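Local coordinates for protein sortase, SrtB family (PDB 4Y4Q) that probably acts as a class B sortase, a cysteine transpeptidase that handles sorting signals of pilus proteins during Type II pilus formation in Streptococcus pneumoniae, at residues L173-D176 with A177-N181. Residues are numbered along the deposited sequence; the frame is centred on the assembly and turned at random.
Sequences LEVD and AYDFN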
loop_
_atom_site.group_PDB
_atom_site.type_symbol
_atom_site.label_atom_id
_atom_site.label_comp_id
_atom_site.label_asym_id
_atom_site.label_seq_id
_atom_site.Cartn_x
_atom_site.Cartn_y
_atom_site.Cartn_z
ATOM N N LEU A 173 8.547 -6.625 2.467
ATOM C CA LEU A 173 8.738 -7.599 3.522
ATOM C C LEU A 173 7.700 -8.676 3.407
ATOM O O LEU A 173 6.673 -8.470 2.752
ATOM C CB LEU A 173 8.718 -6.936 4.909
ATOM C CG LEU A 173 7.601 -6.005 5.394
ATOM C CD1 LEU A 173 6.301 -6.709 5.410
ATOM C CD2 LEU A 173 7.880 -5.592 6.824
ATOM N N GLU A 174 7.968 -9.813 4.041
ATOM C CA GLU A 174 6.993 -10.893 4.143
ATOM C C GLU A 174 6.726 -11.131 5.618
ATOM O O GLU A 174 7.658 -11.163 6.424
ATOM C CB GLU A 174 7.518 -12.173 3.465
ATOM C CG GLU A 174 7.695 -12.029 1.940
ATOM C CD GLU A 174 8.327 -13.253 1.270
ATOM O OE1 GLU A 174 8.766 -14.185 1.985
ATOM O OE2 GLU A 174 8.389 -13.278 0.020
ATOM N N VAL A 175 5.455 -11.283 5.975
ATOM C CA VAL A 175 5.063 -11.419 7.377
ATOM C C VAL A 175 3.878 -12.345 7.476
ATOM O O VAL A 175 3.258 -12.683 6.464
ATOM C CB VAL A 175 4.598 -10.067 7.968
ATOM C CG1 VAL A 175 5.748 -9.089 8.080
ATOM C CG2 VAL A 175 3.483 -9.479 7.105
ATOM N N ASP A 176 3.551 -12.734 8.701
ATOM C CA ASP A 176 2.348 -13.505 8.954
ATOM C C ASP A 176 1.172 -12.538 9.058
ATOM O O ASP A 176 1.353 -11.373 9.415
ATOM C CB ASP A 176 2.497 -14.300 10.240
ATOM C CG ASP A 176 1.193 -14.890 10.703
ATOM O OD1 ASP A 176 0.843 -15.987 10.213
ATOM O OD2 ASP A 176 0.514 -14.252 11.550
ATOM N N ALA A 177 -0.031 -13.009 8.751
ATOM C CA ALA A 177 -1.175 -12.108 8.617
ATOM C C ALA A 177 -1.621 -11.553 9.962
ATOM O O ALA A 177 -2.290 -10.506 10.018
ATOM C CB ALA A 177 -2.337 -12.826 7.925
ATOM N N TYR A 178 -1.271 -12.271 11.033
ATOM C CA TYR A 178 -1.639 -11.878 12.383
ATOM C C TYR A 178 -0.465 -11.203 13.100
ATOM O O TYR A 178 -0.396 -11.219 14.334
ATOM C CB TYR A 178 -2.149 -13.091 13.184
ATOM C CG TYR A 178 -3.305 -13.797 12.508
ATOM C CD1 TYR A 178 -4.120 -13.120 11.608
ATOM C CD2 TYR A 178 -3.567 -15.140 12.746
ATOM C CE1 TYR A 178 -5.169 -13.756 10.967
ATOM C CE2 TYR A 178 -4.621 -15.785 12.107
ATOM C CZ TYR A 178 -5.415 -15.080 11.218
ATOM O OH TYR A 178 -6.467 -15.687 10.565
ATOM N N ASP A 179 0.449 -10.610 12.334
ATOM C CA ASP A 179 1.542 -9.835 12.928
ATOM C C ASP A 179 1.085 -8.402 13.223
ATOM O O ASP A 179 1.221 -7.503 12.389
ATOM C CB ASP A 179 2.765 -9.814 12.013
ATOM C CG ASP A 179 4.012 -9.262 12.702
ATOM O OD1 ASP A 179 3.882 -8.451 13.648
ATOM O OD2 ASP A 179 5.131 -9.642 12.289
ATOM N N PHE A 180 0.556 -8.188 14.418
ATOM C CA PHE A 180 0.006 -6.882 14.765
ATOM C C PHE A 180 1.086 -5.812 14.923
ATOM O O PHE A 180 0.788 -4.633 14.868
ATOM C CB PHE A 180 -0.877 -6.998 15.997
ATOM C CG PHE A 180 -1.948 -8.029 15.852
ATOM C CD1 PHE A 180 -2.931 -7.889 14.883
ATOM C CD2 PHE A 180 -1.962 -9.155 16.658
ATOM C CE1 PHE A 180 -3.925 -8.855 14.738
ATOM C CE2 PHE A 180 -2.957 -10.119 16.522
ATOM C CZ PHE A 180 -3.936 -9.968 15.567
ATOM N N ASN A 181 2.341 -6.219 15.087
ATOM C CA ASN A 181 3.445 -5.259 15.079
ATOM C C ASN A 181 3.453 -4.441 13.788
ATOM O O ASN A 181 3.916 -3.307 13.776
ATOM C CB ASN A 181 4.795 -5.979 15.197
ATOM C CG ASN A 181 5.023 -6.573 16.562
ATOM O OD1 ASN A 181 4.934 -5.876 17.573
ATOM N ND2 ASN A 181 5.303 -7.873 16.603
HETATM O O HOH W 1 5.344 -12.068 10.721
#
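D176 OD2 takes the backbone N-H of Y178 at 2.7 Å, an Asx turn laid over the type I beta turn that runs from D176 to D179. The turn sits where strand 163-176 of the sortase beta-barrel ends and the chain sets off toward helix 190-202. With CG anti to the backbone N (chi1 168°), the D176 carboxylate swings forward over the next two residues, and the N-H meets OD2 from above the carboxylate plane rather than within it. The same oxygen comes within 3.3 Å of Y178 CB, and the phenol ring leads away from D176. The turn is closed by D179 N, which donates to D176 O over 3.1 Å; the donor sits well above the carbonyl plane, and the N-H...O angle of 148° leaves the bond somewhat bent. D176 therefore holds the bend twice, once through its side chain and once through its main chain. V175 near the end of the strand and A177 just beyond it are bonded through their backbones to R232 and N230, so the turn leaves directly from the pairing with strand 231-240 and the loop before it. D179, itself the centre of an inverse gamma turn, points back to the strand. Its OD1 receives weak bonds from N181 N and ND2, while a water accepts from D176 N and donates to D179 OD2 at 2.9 Å.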